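Putative mandelate racemase (Bordetella bronchiseptica, PDB 3OZY) is of unknown function but, as a magnesium-binding member of the enolase superfamily, probably acts on acid-sugar-like carboxylates. Local coordinates at residues 266-280 with 290-304. Sequence-based numbering, arbitrary orientation.
Sequences IRNDAIDVLQADASR and ISASAASAHLAWNPH
The Trp301 indole reaches across to Ala276 with its edge: NE1 donates to Ala276 O over 2.8 Å, meeting a lone pair in the carbonyl plane. Pro303 CD lies over the centre of one indole face, and Ser291 CB packs on the opposite face toward the rim. With CG anti to the backbone N (chi1 173°), the ring brings its NE1 edge to Ala276 O, which lies 16° out of the indole plane. The imidazole of His304 also works through its edge: ND1 donates to Asp277 OD2 at 2.7 Å, nearly in the ring plane and on the anti side of the carboxylate, whose plane is turned 46° from the ring. Arg280 CD approaches the same imidazole obliquely, while its guanidinium hydrogen-bonds to Glu254 O and Ser53 OG. Asp277 OD1 is taken up separately, by Ser279 N in an Asx turn and by Ser279 OG, both from one face of the carboxylate, and by Asn315.

The parallel strands 273-274 and 300-301 are zipped by Ala300 N to Asp272 O, Leu274 N to Ala300 O (2.8 Å) and Asn302 N to Leu274 O; His304 N to Gln275 O carries the pairing past the strand ends. On the sheet face that carries Leu274 and Trp301, Leu274 CD2 meets Ile290 CG2 at 3.7 Å and both its methyls touch Ala294 CB, joining strand to crossover helix; Ile290 CD1 presses on Ala276 CB. At the far end Leu299 CD1 lies against Ile266 CG1, also at 3.7 Å. This is one beta-alpha-beta unit of the enolase-type barrel. Glu254, a magnesium ligand, touches His304, whose side chain comes within about 4 Å of a magnesium ion; the Asp277 bond probably restrains the ring's rotation, and Asp277, itself held by Ser279 and Asn315, is consistent with a second-shell residue that positions His304 beside the metal site.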
# COMPACT_ATOMS: atom_id res chain seq x y z
N ILE A 266 -18.29 -1.92 -0.46
CA ILE A 266 -19.64 -2.04 -0.99
C ILE A 266 -20.20 -3.45 -0.83
O ILE A 266 -21.35 -3.64 -0.42
CB ILE A 266 -19.71 -1.58 -2.45
CG1 ILE A 266 -19.42 -0.08 -2.56
CG2 ILE A 266 -21.08 -1.92 -3.08
CD1 ILE A 266 -19.26 0.40 -3.97
N ARG A 267 -19.38 -4.45 -1.12
CA ARG A 267 -19.81 -5.85 -1.04
C ARG A 267 -20.10 -6.28 0.39
O ARG A 267 -20.77 -7.30 0.63
CB ARG A 267 -18.76 -6.79 -1.65
CG ARG A 267 -18.65 -6.69 -3.16
CD ARG A 267 -17.68 -7.72 -3.71
NE ARG A 267 -18.16 -9.09 -3.53
CZ ARG A 267 -17.59 -9.99 -2.74
NH1 ARG A 267 -16.51 -9.67 -2.04
NH2 ARG A 267 -18.10 -11.21 -2.65
N ASN A 268 -19.58 -5.53 1.35
CA ASN A 268 -19.86 -5.79 2.74
C ASN A 268 -20.84 -4.81 3.37
O ASN A 268 -20.94 -4.74 4.60
CB ASN A 268 -18.55 -5.84 3.52
CG ASN A 268 -17.74 -7.07 3.18
OD1 ASN A 268 -18.06 -8.17 3.63
ND2 ASN A 268 -16.71 -6.91 2.35
N ASP A 269 -21.55 -4.06 2.54
CA ASP A 269 -22.57 -3.12 3.01
C ASP A 269 -22.00 -2.16 4.06
O ASP A 269 -22.66 -1.81 5.04
CB ASP A 269 -23.79 -3.88 3.56
CG ASP A 269 -24.50 -4.70 2.48
OD1 ASP A 269 -24.62 -4.21 1.34
OD2 ASP A 269 -24.94 -5.83 2.78
N ALA A 270 -20.78 -1.70 3.81
CA ALA A 270 -20.00 -1.02 4.84
C ALA A 270 -19.76 0.46 4.56
O ALA A 270 -18.98 1.10 5.26
CB ALA A 270 -18.67 -1.75 5.04
N ILE A 271 -20.41 1.03 3.54
CA ILE A 271 -20.09 2.42 3.20
C ILE A 271 -21.27 3.16 2.57
O ILE A 271 -22.00 2.59 1.75
CB ILE A 271 -18.85 2.48 2.26
CG1 ILE A 271 -18.24 3.88 2.18
CG2 ILE A 271 -19.16 1.89 0.87
CD1 ILE A 271 -16.87 3.87 1.49
N ASP A 272 -21.46 4.42 2.96
CA ASP A 272 -22.47 5.30 2.35
C ASP A 272 -21.85 6.29 1.38
O ASP A 272 -22.42 6.59 0.33
CB ASP A 272 -23.23 6.07 3.43
CG ASP A 272 -24.09 5.18 4.29
OD1 ASP A 272 -24.95 4.45 3.75
OD2 ASP A 272 -23.87 5.22 5.52
N VAL A 273 -20.69 6.83 1.75
CA VAL A 273 -20.01 7.86 0.97
C VAL A 273 -18.58 7.41 0.71
O VAL A 273 -17.79 7.26 1.64
CB VAL A 273 -20.01 9.21 1.71
CG1 VAL A 273 -19.15 10.22 0.97
CG2 VAL A 273 -21.44 9.73 1.89
N LEU A 274 -18.28 7.19 -0.57
CA LEU A 274 -16.93 6.85 -1.00
C LEU A 274 -16.15 8.14 -1.17
O LEU A 274 -16.61 9.04 -1.87
CB LEU A 274 -16.96 6.08 -2.32
CG LEU A 274 -17.53 4.66 -2.33
CD1 LEU A 274 -19.04 4.63 -2.06
CD2 LEU A 274 -17.21 4.03 -3.68
N GLN A 275 -14.97 8.23 -0.56
CA GLN A 275 -14.23 9.48 -0.58
C GLN A 275 -12.92 9.40 -1.36
O GLN A 275 -12.00 10.20 -1.15
CB GLN A 275 -14.00 9.99 0.84
CG GLN A 275 -15.30 10.24 1.59
CD GLN A 275 -15.04 10.81 2.95
OE1 GLN A 275 -14.44 10.16 3.81
NE2 GLN A 275 -15.47 12.05 3.17
N ALA A 276 -12.85 8.46 -2.29
CA ALA A 276 -11.68 8.33 -3.17
C ALA A 276 -11.29 9.69 -3.76
O ALA A 276 -12.11 10.37 -4.38
CB ALA A 276 -11.97 7.35 -4.28
N ASP A 277 -10.03 10.05 -3.57
CA ASP A 277 -9.45 11.31 -4.02
C ASP A 277 -8.74 11.04 -5.34
O ASP A 277 -7.91 10.13 -5.43
CB ASP A 277 -8.46 11.76 -2.92
CG ASP A 277 -7.78 13.10 -3.19
OD1 ASP A 277 -7.66 13.54 -4.35
OD2 ASP A 277 -7.31 13.71 -2.20
N ALA A 278 -9.04 11.81 -6.38
CA ALA A 278 -8.37 11.63 -7.66
C ALA A 278 -6.84 11.66 -7.55
O ALA A 278 -6.15 11.04 -8.36
CB ALA A 278 -8.84 12.67 -8.67
N SER A 279 -6.33 12.40 -6.56
CA SER A 279 -4.88 12.56 -6.38
C SER A 279 -4.23 11.52 -5.47
O SER A 279 -3.02 11.57 -5.23
CB SER A 279 -4.55 13.97 -5.86
OG SER A 279 -5.01 14.13 -4.52
N ARG A 280 -5.03 10.58 -4.94
CA ARG A 280 -4.53 9.55 -4.03
C ARG A 280 -4.89 8.13 -4.47
O ARG A 280 -4.05 7.24 -4.40
CB ARG A 280 -5.06 9.77 -2.60
CG ARG A 280 -4.71 11.11 -1.99
CD ARG A 280 -5.50 11.39 -0.71
NE ARG A 280 -5.09 10.61 0.46
CZ ARG A 280 -4.10 10.96 1.28
NH1 ARG A 280 -3.40 12.06 1.03
NH2 ARG A 280 -3.80 10.21 2.34
N ILE A 290 -14.51 4.89 -9.79
CA ILE A 290 -15.04 4.77 -8.43
C ILE A 290 -16.35 5.54 -8.29
O ILE A 290 -17.31 5.04 -7.69
CB ILE A 290 -13.99 5.20 -7.39
CG1 ILE A 290 -12.81 4.24 -7.42
CG2 ILE A 290 -14.61 5.21 -5.99
CD1 ILE A 290 -11.58 4.75 -6.69
N SER A 291 -16.42 6.73 -8.87
CA SER A 291 -17.64 7.53 -8.83
C SER A 291 -18.80 6.78 -9.49
O SER A 291 -19.92 6.75 -8.99
CB SER A 291 -17.40 8.88 -9.50
OG SER A 291 -18.60 9.63 -9.59
N ALA A 292 -18.51 6.19 -10.65
CA ALA A 292 -19.51 5.41 -11.37
C ALA A 292 -19.98 4.21 -10.55
O ALA A 292 -21.19 3.93 -10.49
CB ALA A 292 -18.96 4.95 -12.70
N SER A 293 -19.04 3.52 -9.93
CA SER A 293 -19.37 2.34 -9.14
C SER A 293 -20.20 2.69 -7.90
O SER A 293 -21.07 1.92 -7.50
CB SER A 293 -18.10 1.59 -8.74
OG SER A 293 -17.35 1.26 -9.91
N ALA A 294 -19.94 3.85 -7.31
CA ALA A 294 -20.76 4.32 -6.20
C ALA A 294 -22.20 4.52 -6.67
O ALA A 294 -23.14 4.06 -6.02
CB ALA A 294 -20.21 5.62 -5.62
N ALA A 295 -22.37 5.18 -7.81
CA ALA A 295 -23.71 5.46 -8.31
C ALA A 295 -24.47 4.17 -8.63
O ALA A 295 -25.66 4.04 -8.34
CB ALA A 295 -23.65 6.37 -9.54
N SER A 296 -23.78 3.20 -9.23
CA SER A 296 -24.39 1.91 -9.53
C SER A 296 -24.96 1.25 -8.29
O SER A 296 -26.01 0.60 -8.34
CB SER A 296 -23.38 0.98 -10.18
OG SER A 296 -23.16 1.38 -11.51
N ALA A 297 -24.26 1.42 -7.17
CA ALA A 297 -24.68 0.81 -5.91
C ALA A 297 -25.63 1.68 -5.11
O ALA A 297 -25.96 1.34 -3.96
CB ALA A 297 -23.44 0.48 -5.07
N HIS A 298 -26.06 2.80 -5.68
CA HIS A 298 -26.98 3.74 -5.02
C HIS A 298 -26.33 4.38 -3.79
O HIS A 298 -26.99 4.67 -2.80
CB HIS A 298 -28.30 3.06 -4.67
CG HIS A 298 -28.96 2.44 -5.86
ND1 HIS A 298 -29.77 3.16 -6.70
CD2 HIS A 298 -28.87 1.20 -6.39
CE1 HIS A 298 -30.19 2.38 -7.68
NE2 HIS A 298 -29.65 1.18 -7.52
N LEU A 299 -25.02 4.59 -3.91
CA LEU A 299 -24.22 5.26 -2.89
C LEU A 299 -23.66 6.56 -3.46
O LEU A 299 -23.85 6.85 -4.64
CB LEU A 299 -23.07 4.34 -2.44
CG LEU A 299 -23.51 2.96 -1.95
CD1 LEU A 299 -22.29 2.09 -1.69
CD2 LEU A 299 -24.40 3.04 -0.72
N ALA A 300 -22.96 7.33 -2.64
CA ALA A 300 -22.45 8.62 -3.06
C ALA A 300 -20.93 8.59 -3.18
O ALA A 300 -20.27 7.84 -2.46
CB ALA A 300 -22.87 9.70 -2.05
N TRP A 301 -20.39 9.39 -4.10
CA TRP A 301 -18.96 9.68 -4.16
C TRP A 301 -18.78 11.17 -3.89
O TRP A 301 -19.32 12.00 -4.62
CB TRP A 301 -18.36 9.32 -5.52
CG TRP A 301 -16.93 9.77 -5.68
CD1 TRP A 301 -15.83 9.26 -5.04
CD2 TRP A 301 -16.45 10.83 -6.52
NE1 TRP A 301 -14.70 9.93 -5.45
CE2 TRP A 301 -15.05 10.90 -6.35
CE3 TRP A 301 -17.07 11.72 -7.40
CZ2 TRP A 301 -14.26 11.83 -7.02
CZ3 TRP A 301 -16.28 12.64 -8.06
CH2 TRP A 301 -14.90 12.69 -7.87
N ASN A 302 -18.06 11.48 -2.81
CA ASN A 302 -17.73 12.85 -2.42
C ASN A 302 -16.25 12.78 -2.04
O ASN A 302 -15.91 12.30 -0.96
CB ASN A 302 -18.55 13.30 -1.20
CG ASN A 302 -20.04 13.33 -1.48
OD1 ASN A 302 -20.79 12.49 -1.00
ND2 ASN A 302 -20.47 14.32 -2.25
N PRO A 303 -15.36 13.22 -2.94
CA PRO A 303 -13.93 12.97 -2.73
C PRO A 303 -13.33 13.76 -1.57
O PRO A 303 -13.75 14.88 -1.28
CB PRO A 303 -13.29 13.45 -4.03
CG PRO A 303 -14.25 14.46 -4.56
CD PRO A 303 -15.60 13.87 -4.24
N HIS A 304 -12.34 13.16 -0.93
CA HIS A 304 -11.34 13.90 -0.19
C HIS A 304 -10.54 14.72 -1.21
O HIS A 304 -10.27 14.23 -2.32
CB HIS A 304 -10.45 12.89 0.54
CG HIS A 304 -9.21 13.48 1.14
ND1 HIS A 304 -8.06 13.70 0.41
CD2 HIS A 304 -8.93 13.86 2.40
CE1 HIS A 304 -7.13 14.21 1.20
NE2 HIS A 304 -7.63 14.31 2.42